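Local coordinates for protein acetyl-CoA acetyltransferase A (Ascaris suum, PDB 6BJA) that probably catalyses acetyl transfer between acetyl-CoA molecules as a thiolase of lipid metabolism, and binds coenzyme A, at residues 16-21 / 220-225; 23-28 / 125-130; 55-60 / 112-117; 301-306 / 389-394. All coordinates share one frame; numbering follows the deposited sequence.

Interaction 1 of 4, residues 16-21 / 220-225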
loop_
_atom_site.group_PDB
_atom_site.type_symbol
_atom_site.label_atom_id
_atom_site.label_comp_id
_atom_site.label_asym_id
_atom_site.label_seq_id
_atom_site.Cartn_x
_atom_site.Cartn_y
_atom_site.Cartn_z
ATOM N N ALA A 16 33.115 25.030 3.029
ATOM C CA ALA A 16 31.667 25.208 3.221
ATOM C C ALA A 16 31.022 25.260 1.836
ATOM O O ALA A 16 31.238 26.204 1.081
ATOM C CB ALA A 16 31.387 26.462 3.994
ATOM N N VAL A 17 30.330 24.180 1.473
ATOM C CA VAL A 17 29.768 24.040 0.139
ATOM C C VAL A 17 28.342 23.504 0.203
ATOM O O VAL A 17 27.933 22.912 1.214
ATOM C CB VAL A 17 30.611 23.107 -0.764
ATOM C CG1 VAL A 17 32.021 23.656 -0.936
ATOM C CG2 VAL A 17 30.663 21.712 -0.212
ATOM N N ARG A 18 27.586 23.731 -0.873
ATOM C CA ARG A 18 26.233 23.201 -0.943
ATOM C C ARG A 18 25.846 22.844 -2.369
ATOM O O ARG A 18 26.381 23.388 -3.303
ATOM C CB ARG A 18 25.251 24.228 -0.388
ATOM C CG ARG A 18 25.101 25.490 -1.250
ATOM C CD ARG A 18 24.046 26.390 -0.675
ATOM N NE ARG A 18 23.687 27.569 -1.466
ATOM C CZ ARG A 18 22.749 27.606 -2.404
ATOM N NH1 ARG A 18 22.117 26.514 -2.784
ATOM N NH2 ARG A 18 22.429 28.769 -2.970
ATOM N N THR A 19 24.912 21.922 -2.532
ATOM C CA THR A 19 24.274 21.722 -3.813
ATOM C C THR A 19 23.353 22.891 -4.097
ATOM O O THR A 19 22.927 23.602 -3.179
ATOM C CB THR A 19 23.448 20.426 -3.854
ATOM O OG1 THR A 19 22.326 20.568 -2.966
ATOM C CG2 THR A 19 24.268 19.213 -3.484
ATOM N N PRO A 20 23.012 23.103 -5.372
ATOM C CA PRO A 20 21.807 23.870 -5.643
ATOM C C PRO A 20 20.645 23.150 -4.978
ATOM O O PRO A 20 20.694 21.923 -4.768
ATOM C CB PRO A 20 21.666 23.830 -7.159
ATOM C CG PRO A 20 22.995 23.283 -7.658
ATOM C CD PRO A 20 23.467 22.393 -6.560
ATOM N N ILE A 21 19.604 23.897 -4.672
ATOM C CA ILE A 21 18.422 23.339 -4.025
ATOM C C ILE A 21 17.358 23.123 -5.093
ATOM O O ILE A 21 17.005 24.060 -5.809
ATOM C CB ILE A 21 17.913 24.259 -2.915
ATOM C CG1 ILE A 21 18.971 24.407 -1.812
ATOM C CG2 ILE A 21 16.619 23.731 -2.361
ATOM C CD1 ILE A 21 18.694 25.533 -0.846
ATOM N N THR A 220 22.832 23.356 -11.802
ATOM C CA THR A 220 23.825 24.360 -11.437
ATOM C C THR A 220 23.274 25.566 -10.675
ATOM O O THR A 220 24.051 26.376 -10.180
ATOM C CB THR A 220 24.536 24.896 -12.694
ATOM O OG1 THR A 220 23.580 25.553 -13.529
ATOM C CG2 THR A 220 25.198 23.751 -13.437
ATOM N N GLU A 221 21.945 25.673 -10.589
ATOM C CA GLU A 221 21.265 26.828 -9.981
ATOM C C GLU A 221 20.075 26.369 -9.145
ATOM O O GLU A 221 19.401 25.422 -9.507
ATOM C CB GLU A 221 20.754 27.814 -11.042
ATOM C CG GLU A 221 21.795 28.397 -11.937
ATOM C CD GLU A 221 21.210 29.480 -12.835
ATOM O OE1 GLU A 221 19.964 29.627 -12.883
ATOM O OE2 GLU A 221 22.010 30.187 -13.478
ATOM N N ASP A 222 19.825 27.051 -8.036
ATOM C CA ASP A 222 18.628 26.831 -7.255
ATOM C C ASP A 222 17.390 26.945 -8.140
ATOM O O ASP A 222 17.343 27.785 -9.045
ATOM C CB ASP A 222 18.532 27.847 -6.110
ATOM C CG ASP A 222 19.690 27.750 -5.128
ATOM O OD1 ASP A 222 20.132 26.619 -4.790
ATOM O OD2 ASP A 222 20.158 28.808 -4.675
ATOM N N GLU A 223 16.387 26.116 -7.883
ATOM C CA GLU A 223 15.181 26.090 -8.707
ATOM C C GLU A 223 14.021 26.923 -8.191
ATOM O O GLU A 223 13.269 27.472 -8.975
ATOM C CB GLU A 223 14.699 24.640 -8.884
ATOM C CG GLU A 223 15.669 23.771 -9.628
ATOM C CD GLU A 223 15.089 22.434 -10.094
ATOM O OE1 GLU A 223 14.190 21.888 -9.414
ATOM O OE2 GLU A 223 15.535 21.932 -11.159
ATOM N N GLU A 224 13.828 26.982 -6.875
ATOM C CA GLU A 224 12.577 27.531 -6.356
ATOM C C GLU A 224 12.394 29.000 -6.670
ATOM O O GLU A 224 11.265 29.437 -6.893
ATOM C CB GLU A 224 12.483 27.324 -4.844
ATOM C CG GLU A 224 11.325 28.106 -4.164
ATOM C CD GLU A 224 9.915 27.783 -4.689
ATOM O OE1 GLU A 224 9.679 26.629 -5.149
ATOM O OE2 GLU A 224 9.019 28.685 -4.595
ATOM N N TYR A 225 13.470 29.778 -6.674
ATOM C CA TYR A 225 13.307 31.234 -6.742
ATOM C C TYR A 225 12.729 31.659 -8.086
ATOM O O TYR A 225 12.171 32.761 -8.201
ATOM C CB TYR A 225 14.634 31.944 -6.472
ATOM C CG TYR A 225 15.591 31.997 -7.647
ATOM C CD1 TYR A 225 16.501 30.979 -7.869
ATOM C CD2 TYR A 225 15.590 33.076 -8.517
ATOM C CE1 TYR A 225 17.374 31.013 -8.937
ATOM C CE2 TYR A 225 16.458 33.119 -9.589
ATOM C CZ TYR A 225 17.346 32.097 -9.792
ATOM O OH TYR A 225 18.227 32.136 -10.867
HETATM O O HOH W 1 15.648 26.215 -4.864
#

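Interaction 2 of 4, residues 23-28 / 125-130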
loop_
_atom_site.group_PDB
_atom_site.type_symbol
_atom_site.label_atom_id
_atom_site.label_comp_id
_atom_site.label_asym_id
_atom_site.label_seq_id
_atom_site.Cartn_x
_atom_site.Cartn_y
_atom_site.Cartn_z
ATOM N N SER A 23 13.520 21.765 -6.584
ATOM C CA SER A 23 12.117 21.660 -6.221
ATOM C C SER A 23 11.675 20.213 -5.995
ATOM O O SER A 23 12.333 19.251 -6.378
ATOM C CB SER A 23 11.248 22.291 -7.296
ATOM O OG SER A 23 11.588 23.658 -7.421
ATOM N N PHE A 24 10.532 20.072 -5.347
ATOM C CA PHE A 24 9.949 18.765 -5.095
ATOM C C PHE A 24 9.616 18.006 -6.373
ATOM O O PHE A 24 8.952 18.552 -7.265
ATOM C CB PHE A 24 8.706 18.999 -4.253
ATOM C CG PHE A 24 7.983 17.765 -3.815
ATOM C CD1 PHE A 24 8.614 16.784 -3.055
ATOM C CD2 PHE A 24 6.636 17.624 -4.085
ATOM C CE1 PHE A 24 7.913 15.667 -2.612
ATOM C CE2 PHE A 24 5.924 16.514 -3.643
ATOM C CZ PHE A 24 6.565 15.539 -2.907
ATOM N N ARG A 25 10.074 16.752 -6.447
ATOM C CA ARG A 25 9.841 15.880 -7.595
ATOM C C ARG A 25 10.345 16.531 -8.877
ATOM O O ARG A 25 9.691 16.470 -9.914
ATOM C CB ARG A 25 8.356 15.534 -7.737
ATOM C CG ARG A 25 7.698 14.928 -6.494
ATOM C CD ARG A 25 8.268 13.576 -6.143
ATOM N NE ARG A 25 8.171 12.617 -7.238
ATOM C CZ ARG A 25 8.777 11.434 -7.271
ATOM N NH1 ARG A 25 9.519 11.015 -6.247
ATOM N NH2 ARG A 25 8.640 10.655 -8.341
ATOM N N SER A 26 11.521 17.137 -8.790
ATOM C CA SER A 26 12.135 17.829 -9.920
ATOM C C SER A 26 13.467 17.189 -10.295
ATOM O O SER A 26 13.611 15.965 -10.272
ATOM C CB SER A 26 12.302 19.311 -9.563
ATOM O OG SER A 26 12.672 20.080 -10.703
ATOM N N THR A 27 14.436 18.027 -10.643
ATOM C CA THR A 27 15.669 17.595 -11.257
ATOM C C THR A 27 16.485 16.587 -10.453
ATOM O O THR A 27 17.153 15.733 -11.032
ATOM C CB THR A 27 16.525 18.833 -11.541
ATOM O OG1 THR A 27 15.746 19.772 -12.313
ATOM C CG2 THR A 27 17.801 18.470 -12.291
ATOM N N LEU A 28 16.400 16.649 -9.128
ATOM C CA LEU A 28 17.181 15.750 -8.291
ATOM C C LEU A 28 16.397 14.527 -7.815
ATOM O O LEU A 28 16.887 13.796 -6.974
ATOM C CB LEU A 28 17.729 16.493 -7.068
ATOM C CG LEU A 28 18.671 17.660 -7.360
ATOM C CD1 LEU A 28 19.122 18.271 -6.053
ATOM C CD2 LEU A 28 19.869 17.216 -8.198
ATOM N N MET A 125 13.437 15.253 -0.036
ATOM C CA MET A 125 12.037 15.185 0.300
ATOM C C MET A 125 11.248 14.547 -0.844
ATOM O O MET A 125 10.198 13.936 -0.624
ATOM C CB MET A 125 11.536 16.572 0.674
ATOM C CG MET A 125 12.299 17.129 1.864
ATOM S SD MET A 125 11.840 18.775 2.462
ATOM C CE MET A 125 10.319 18.449 3.397
ATOM N N SER A 126 11.800 14.611 -2.057
ATOM C CA SER A 126 11.215 13.930 -3.202
ATOM C C SER A 126 11.057 12.435 -3.005
ATOM O O SER A 126 10.202 11.819 -3.628
ATOM C CB SER A 126 12.075 14.152 -4.438
ATOM O OG SER A 126 12.040 15.514 -4.848
ATOM N N ASN A 127 11.931 11.841 -2.200
ATOM C CA ASN A 127 11.934 10.395 -2.033
ATOM C C ASN A 127 11.389 9.914 -0.692
ATOM O O ASN A 127 11.475 8.722 -0.374
ATOM C CB ASN A 127 13.348 9.884 -2.241
ATOM C CG ASN A 127 13.710 9.878 -3.692
ATOM O OD1 ASN A 127 13.142 9.110 -4.463
ATOM N ND2 ASN A 127 14.628 10.749 -4.087
ATOM N N ALA A 128 10.796 10.811 0.083
ATOM C CA ALA A 128 10.115 10.410 1.312
ATOM C C ALA A 128 8.908 9.546 0.953
ATOM O O ALA A 128 8.092 9.931 0.108
ATOM C CB ALA A 128 9.692 11.634 2.077
ATOM N N PRO A 129 8.767 8.374 1.586
ATOM C CA PRO A 129 7.712 7.452 1.168
ATOM C C PRO A 129 6.401 7.632 1.902
ATOM O O PRO A 129 6.255 8.556 2.694
ATOM C CB PRO A 129 8.313 6.094 1.504
ATOM C CG PRO A 129 9.047 6.375 2.807
ATOM C CD PRO A 129 9.667 7.756 2.576
ATOM N N PHE A 130 5.470 6.720 1.623
ATOM C CA PHE A 130 4.255 6.580 2.394
ATOM C C PHE A 130 4.380 5.335 3.246
ATOM O O PHE A 130 5.119 4.424 2.889
ATOM C CB PHE A 130 3.022 6.486 1.498
ATOM C CG PHE A 130 2.839 7.678 0.608
ATOM C CD1 PHE A 130 2.151 8.785 1.054
ATOM C CD2 PHE A 130 3.361 7.682 -0.657
ATOM C CE1 PHE A 130 1.997 9.883 0.238
ATOM C CE2 PHE A 130 3.205 8.781 -1.472
ATOM C CZ PHE A 130 2.517 9.870 -1.014
HETATM O O HOH W 2 11.196 8.836 -6.581
#

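Interaction 3 of 4, residues 55-60 / 112-117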
loop_
_atom_site.group_PDB
_atom_site.type_symbol
_atom_site.label_atom_id
_atom_site.label_comp_id
_atom_site.label_asym_id
_atom_site.label_seq_id
_atom_site.Cartn_x
_atom_site.Cartn_y
_atom_site.Cartn_z
ATOM N N ILE A 55 39.843 12.759 7.652
ATOM C CA ILE A 55 38.533 13.025 8.244
ATOM C C ILE A 55 38.225 11.970 9.300
ATOM O O ILE A 55 38.175 10.782 8.980
ATOM C CB ILE A 55 37.424 13.018 7.184
ATOM C CG1 ILE A 55 37.755 13.953 6.011
ATOM C CG2 ILE A 55 36.085 13.385 7.842
ATOM C CD1 ILE A 55 37.988 15.412 6.389
ATOM N N GLU A 56 38.009 12.402 10.545
ATOM C CA GLU A 56 37.907 11.479 11.687
ATOM C C GLU A 56 36.477 11.067 12.032
ATOM O O GLU A 56 36.245 10.002 12.625
ATOM C CB GLU A 56 38.562 12.098 12.927
ATOM C CG GLU A 56 40.069 12.273 12.751
ATOM C CD GLU A 56 40.730 13.201 13.763
ATOM O OE1 GLU A 56 40.045 13.815 14.589
ATOM O OE2 GLU A 56 41.973 13.317 13.727
ATOM N N GLU A 57 35.530 11.935 11.692
ATOM C CA GLU A 57 34.100 11.718 11.918
ATOM C C GLU A 57 33.272 12.337 10.820
ATOM O O GLU A 57 33.637 13.389 10.305
ATOM C CB GLU A 57 33.595 12.354 13.215
ATOM C CG GLU A 57 34.018 11.729 14.459
ATOM C CD GLU A 57 33.139 12.157 15.644
ATOM O OE1 GLU A 57 31.952 12.557 15.448
ATOM O OE2 GLU A 57 33.649 12.085 16.774
ATOM N N THR A 58 32.133 11.710 10.533
ATOM C CA THR A 58 31.140 12.221 9.593
ATOM C C THR A 58 29.818 12.337 10.315
ATOM O O THR A 58 29.307 11.327 10.797
ATOM C CB THR A 58 31.015 11.295 8.415
ATOM O OG1 THR A 58 32.312 11.176 7.803
ATOM C CG2 THR A 58 30.019 11.818 7.387
ATOM N N ILE A 59 29.294 13.556 10.424
ATOM C CA ILE A 59 28.090 13.807 11.218
ATOM C C ILE A 59 27.054 14.402 10.281
ATOM O O ILE A 59 27.289 15.463 9.718
ATOM C CB ILE A 59 28.336 14.788 12.385
ATOM C CG1 ILE A 59 29.547 14.367 13.206
ATOM C CG2 ILE A 59 27.077 14.912 13.255
ATOM C CD1 ILE A 59 30.047 15.405 14.154
ATOM N N VAL A 60 25.917 13.732 10.132
ATOM C CA VAL A 60 24.938 14.093 9.113
ATOM C C VAL A 60 23.558 14.352 9.659
ATOM O O VAL A 60 22.947 13.476 10.271
ATOM C CB VAL A 60 24.788 12.993 8.054
ATOM C CG1 VAL A 60 23.825 13.463 6.953
ATOM C CG2 VAL A 60 26.138 12.617 7.461
ATOM N N GLY A 112 38.740 18.035 22.628
ATOM C CA GLY A 112 40.027 17.424 22.310
ATOM C C GLY A 112 39.946 15.991 21.804
ATOM O O GLY A 112 40.971 15.336 21.599
ATOM N N TYR A 113 38.732 15.491 21.603
ATOM C CA TYR A 113 38.526 14.128 21.129
ATOM C C TYR A 113 38.891 13.989 19.665
ATOM O O TYR A 113 39.516 13.005 19.259
ATOM C CB TYR A 113 37.083 13.716 21.332
ATOM C CG TYR A 113 36.756 12.301 20.960
ATOM C CD1 TYR A 113 37.529 11.239 21.421
ATOM C CD2 TYR A 113 35.629 12.003 20.213
ATOM C CE1 TYR A 113 37.207 9.949 21.113
ATOM C CE2 TYR A 113 35.298 10.717 19.902
ATOM C CZ TYR A 113 36.100 9.684 20.353
ATOM O OH TYR A 113 35.776 8.394 20.046
ATOM N N ARG A 114 38.484 14.984 18.881
ATOM C CA ARG A 114 38.760 15.013 17.436
ATOM C C ARG A 114 39.555 16.237 17.020
ATOM O O ARG A 114 39.533 17.276 17.692
ATOM C CB ARG A 114 37.460 15.013 16.630
ATOM C CG ARG A 114 36.553 13.861 16.872
ATOM C CD ARG A 114 37.222 12.534 16.637
ATOM N NE ARG A 114 36.256 11.447 16.634
ATOM C CZ ARG A 114 36.570 10.165 16.536
ATOM N NH1 ARG A 114 37.845 9.801 16.408
ATOM N NH2 ARG A 114 35.627 9.241 16.539
ATOM N N ARG A 115 40.220 16.111 15.871
ATOM C CA ARG A 115 40.954 17.213 15.259
ATOM C C ARG A 115 40.281 17.699 13.984
ATOM O O ARG A 115 40.369 18.871 13.653
ATOM C CB ARG A 115 42.383 16.788 14.929
ATOM C CG ARG A 115 43.319 16.700 16.132
ATOM C CD ARG A 115 44.528 15.812 15.810
ATOM N NE ARG A 115 45.464 16.386 14.840
ATOM C CZ ARG A 115 46.492 17.171 15.157
ATOM N NH1 ARG A 115 47.287 17.639 14.213
ATOM N NH2 ARG A 115 46.720 17.507 16.419
ATOM N N ILE A 116 39.668 16.775 13.250
ATOM C CA ILE A 116 39.132 17.052 11.915
ATOM C C ILE A 116 37.832 16.288 11.718
ATOM O O ILE A 116 37.805 15.080 11.847
ATOM C CB ILE A 116 40.111 16.638 10.801
ATOM C CG1 ILE A 116 41.458 17.342 10.980
ATOM C CG2 ILE A 116 39.515 16.970 9.435
ATOM C CD1 ILE A 116 42.569 16.729 10.140
ATOM N N VAL A 117 36.741 16.985 11.402
ATOM C CA VAL A 117 35.499 16.287 11.124
ATOM C C VAL A 117 34.776 16.928 9.954
ATOM O O VAL A 117 35.065 18.077 9.593
ATOM C CB VAL A 117 34.542 16.275 12.335
ATOM C CG1 VAL A 117 35.232 15.736 13.607
ATOM C CG2 VAL A 117 34.002 17.616 12.587
#

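Interaction 4 of 4, residues 301-306 / 389-394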
loop_
_atom_site.group_PDB
_atom_site.type_symbol
_atom_site.label_atom_id
_atom_site.label_comp_id
_atom_site.label_asym_id
_atom_site.label_seq_id
_atom_site.Cartn_x
_atom_site.Cartn_y
_atom_site.Cartn_z
ATOM N N LEU A 301 15.685 34.001 20.932
ATOM C CA LEU A 301 16.079 33.607 22.281
ATOM C C LEU A 301 17.471 32.985 22.277
ATOM O O LEU A 301 18.309 33.297 23.122
ATOM C CB LEU A 301 15.055 32.639 22.879
ATOM C CG LEU A 301 15.143 32.422 24.381
ATOM C CD1 LEU A 301 14.908 33.734 25.141
ATOM C CD2 LEU A 301 14.106 31.371 24.783
ATOM N N ALA A 302 17.740 32.143 21.286
ATOM C CA ALA A 302 19.056 31.541 21.180
ATOM C C ALA A 302 20.114 32.609 20.928
ATOM O O ALA A 302 21.207 32.556 21.487
ATOM C CB ALA A 302 19.068 30.500 20.078
ATOM N N VAL A 303 19.790 33.581 20.079
ATOM C CA VAL A 303 20.737 34.646 19.752
ATOM C C VAL A 303 21.016 35.541 20.970
ATOM O O VAL A 303 22.155 35.938 21.190
ATOM C CB VAL A 303 20.221 35.489 18.576
ATOM C CG1 VAL A 303 21.014 36.803 18.433
ATOM C CG2 VAL A 303 20.274 34.673 17.310
ATOM N N LYS A 304 19.997 35.836 21.770
ATOM C CA LYS A 304 20.219 36.648 22.969
ATOM C C LYS A 304 21.252 35.970 23.874
ATOM O O LYS A 304 22.175 36.615 24.364
ATOM C CB LYS A 304 18.899 36.888 23.710
ATOM C CG LYS A 304 18.028 37.883 22.991
ATOM C CD LYS A 304 16.665 38.047 23.650
ATOM C CE LYS A 304 15.780 38.908 22.792
ATOM N NZ LYS A 304 16.451 40.207 22.506
ATOM N N GLN A 305 21.135 34.654 24.019
ATOM C CA GLN A 305 22.078 33.864 24.804
ATOM C C GLN A 305 23.458 33.885 24.162
ATOM O O GLN A 305 24.462 34.118 24.819
ATOM C CB GLN A 305 21.576 32.429 24.940
ATOM C CG GLN A 305 22.480 31.505 25.741
ATOM C CD GLN A 305 22.775 32.029 27.132
ATOM O OE1 GLN A 305 21.875 32.476 27.847
ATOM N NE2 GLN A 305 24.044 31.985 27.521
ATOM N N LEU A 306 23.486 33.670 22.853
ATOM C CA LEU A 306 24.732 33.666 22.093
ATOM C C LEU A 306 25.525 34.963 22.274
ATOM O O LEU A 306 26.726 34.946 22.528
ATOM C CB LEU A 306 24.415 33.449 20.615
ATOM C CG LEU A 306 25.575 33.317 19.628
ATOM C CD1 LEU A 306 26.332 32.024 19.857
ATOM C CD2 LEU A 306 25.064 33.377 18.199
ATOM N N ALA A 389 15.518 26.135 18.927
ATOM C CA ALA A 389 16.348 26.811 17.938
ATOM C C ALA A 389 17.815 26.722 18.308
ATOM O O ALA A 389 18.179 26.569 19.486
ATOM C CB ALA A 389 15.935 28.277 17.782
ATOM N N SER A 390 18.646 26.796 17.272
ATOM C CA SER A 390 20.096 26.761 17.375
ATOM C C SER A 390 20.663 27.996 16.704
ATOM O O SER A 390 20.091 28.480 15.722
ATOM C CB SER A 390 20.658 25.502 16.712
ATOM O OG SER A 390 20.021 24.340 17.213
ATOM N N ALA A 391 21.743 28.530 17.260
ATOM C CA ALA A 391 22.435 29.671 16.646
ATOM C C ALA A 391 23.939 29.493 16.777
ATOM O O ALA A 391 24.431 28.882 17.742
ATOM C CB ALA A 391 21.992 30.973 17.277
ATOM N N ILE A 392 24.673 30.012 15.794
ATOM C CA ILE A 392 26.122 29.908 15.772
ATOM C C ILE A 392 26.695 31.274 15.404
ATOM O O ILE A 392 26.142 31.994 14.573
ATOM C CB ILE A 392 26.608 28.776 14.793
ATOM C CG1 ILE A 392 28.103 28.503 14.934
ATOM C CG2 ILE A 392 26.257 29.094 13.374
ATOM C CD1 ILE A 392 28.512 27.150 14.310
ATOM N N LEU A 393 27.783 31.624 16.083
ATOM C CA LEU A 393 28.535 32.843 15.824
ATOM C C LEU A 393 29.834 32.512 15.113
ATOM O O LEU A 393 30.619 31.681 15.597
ATOM C CB LEU A 393 28.821 33.564 17.146
ATOM C CG LEU A 393 29.730 34.792 17.074
ATOM C CD1 LEU A 393 29.015 35.938 16.377
ATOM C CD2 LEU A 393 30.160 35.185 18.498
ATOM N N ILE A 394 30.052 33.147 13.963
ATOM C CA ILE A 394 31.265 32.910 13.200
ATOM C C ILE A 394 31.985 34.185 12.815
ATOM O O ILE A 394 31.374 35.245 12.660
ATOM C CB ILE A 394 30.981 32.086 11.951
ATOM C CG1 ILE A 394 30.067 32.799 10.981
ATOM C CG2 ILE A 394 30.382 30.716 12.336
ATOM C CD1 ILE A 394 30.120 32.150 9.613
#

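Interaction 1 of 4, residues 16-21 / 220-225
Arg18 and Asp222 form a salt bridge where strand 11-23 of the thiolase fold is interrupted after Arg18. Arg18 grips the carboxylate end-on with two nitrogens: Arg18 NH1 lies 2.8 Å from Asp222 OD1, in a straight bond (179° at the hydrogen), and Arg18 NH2 lies 2.8 Å from Asp222 OD2. Each oxygen uses its syn lone pair. The two planes are only 11° apart, so the paired groups are nearly coplanar. The Arg18 chain, extended from CG to NE, carries the guanidinium to the carboxylate. NE bonds to Glu203, and Trp195 also bonds to Asp222 OD2, so both charged groups have further partners.

Pro20 comes next and packs Pro20 CB against Glu221 C at 3.6 Å. Ile21 N then bonds to Asp222 OD1 at 2.8 Å, on the anti lone pair. OD1 thus takes two donors, one on each of its lone pairs, which should fix the rotation of this buried carboxylate. The return bond is from Glu223 N to Ile21 O. The chain at 220-225 is thereby held beside the coenzyme A pocket, where Glu224 bonds to Tyr188, a CoA-binding residue. A water completes the link: it donates to Ile21 O at 2.7 Å and accepts from Glu224 N at 2.8 Å.

Interaction 2 of 4, residues 23-28 / 125-130
A type II beta turn from Ser23 to Ser26 sets Arg25 beside Ser126 of the 3-10 turn 125-127, with Arg25 CA 5.0 Å from Ser126 CA. Arg25 is the third residue of the turn and has a positive phi of 56°. Its backbone N points at the hydroxyl of Ser126, and Arg25 N bonds to Ser126 OG at 2.8 Å.

The Arg25 side chain makes the second bond. It is bent at chi2 and chi3, and NH1 ends beside the carbonyl of Ser126. Arg25 NH1 reaches Ser126 O at 2.8 Å; the oxygen lies in the guanidinium plane, while NH1 is tilted 35° from the carbonyl plane. A water also lies at the guanidinium edge. It accepts from Arg25 NH1 at 2.8 Å and donates to Asn127 OD1 at 2.9 Å, which ties the arginine to the next residue along. Asn127 ND2 bonds to Ser124 OG.

Phe24 has CG anti to the backbone N (chi1 -177°). Its ring meets Met125 edge-on, with Phe24 CE1 3.5 Å from Met125 O. Arg25 CG covers one face of the Phe24 ring, 3.6 Å above its centre. Phe24 also packs on Leu148 and on Arg134 of the second subunit, and its side chain is about 5 Å from bound coenzyme A.

Ser126 OG bonds to Asp258 as well as to Arg25 N. Ser126 therefore grips Arg25 through both its hydroxyl and its carbonyl. This implies that the turn beside the CoA pocket is held by directed polar bonds to Ser126, with the Phe24 ring packed next to them.

Interaction 3 of 4, residues 55-60 / 112-117
Glu56 and Glu57 meet residues 113-117 where two neighbouring parallel strands of the thiolase sheet, 57-61 and 116-124, begin. Strand 116-124 follows helix 97-110 in a beta-alpha-beta crossover from strand 87-92, and strand 57-61 lies between the two.

The backbone link is Glu56 N to Ile116 O at 3.0 Å. The Glu56 side chain reaches across to the backbone amides of Arg115 and Ile116. Glu56 OE1 takes Arg115 N at 2.6 Å, nearly straight at 174°, from the syn side and 20° out of the carboxylate plane. Ile116 N makes a weak bond to Glu56 OE1 at 3.3 Å. One carboxylate oxygen thus holds two successive amides. Arg115 sends its own guanidinium elsewhere, to Glu269 and Glu273.

Beside the polar bonds, Ile55 CD1 touches Ile116 CG2 at 3.7 Å, and the two side chains cross at about a right angle. Glu57 CB packs on Val117 CG1 at 3.8 Å. Glu57 N is buried here without a partner.

The Arg114 guanidinium is sandwiched. Tyr113 CE2 lies 3.2 Å above one face, toward the rim, and Glu56 O is over the centre of the opposite face. Tyr113 OH bonds to Glu287 of the second subunit, and its ring packs edge-to-face with Tyr285 of that subunit, so the contact borders the interface. At the guanidinium edge Arg114 forms a salt bridge with Glu57, whose carboxylate stands 83° to the guanidinium plane: Arg114 NE lies 2.7 Å from Glu57 OE2 and meets its anti lone pair.

Interaction 4 of 4, residues 301-306 / 389-394
Leu306 lays CD2 over one face of the peptide group that joins Ile392 to Leu393, with Leu306 CD2 3.9 Å from Ile392 C. That peptide is the flat group of the contact; the other partners are mainly aliphatic. Near the other end, Ala302 CB comes within 4.1 Å of the carbonyl oxygen Ala389 O.

Ala302, Val303 and Leu306 form the helix face. Ala389, Ala391 and Leu393, every second residue of the strand, point back at it. Ala391 CB is the shared centre: it lies 4.1 Å from Ala302 CB, 4.1 Å from Val303 CG2 and 4.0 Å from Leu306 CD2. Leu306 has CG anti to the backbone N (chi1 -176°), and beyond CG both its methyls reach Leu393. Leu306 CD2 is 3.9 Å and Leu306 CD1 4.0 Å from Leu393 CB. The axes approach to 7.5 Å at a crossing angle of -36°, consistent with the small alanine side chains between them.

This is helix-on-sheet packing in the C-terminal half of the layered thiolase fold. Helix 298-310 covers strand 388-396 and also touches its two neighbours, 280-289 through Ala302 and Leu306, and 377-384 through Val303 and Leu306. Helix 327-337 packs alongside, against Val303.

Interactions 1, 2 and 3 lie in the N-terminal thiolase domain, and interaction 4 in the C-terminal one. Along the chain, interaction 1 spans interaction 2, which in turn spans interaction 3; interaction 4 follows all of them. Interactions 1 and 2 have centres 15 Å apart and touch: Glu223 OE1 and OE2 probably bond to Ser26 OG and Thr27 OG1. Together they join loops beside the coenzyme A pocket. Interactions 1, 3 and 4 reach the same mixed sheet, through strands 11-23, 57-61 with 116-124, and 388-396. Interaction 3 is 30 Å from interaction 2, centre to centre, yet both border the second subunit. Interaction 3 lies away from the known sites, while interaction 4 packs a helix on the strand beside Cys383, a predicted active-site residue.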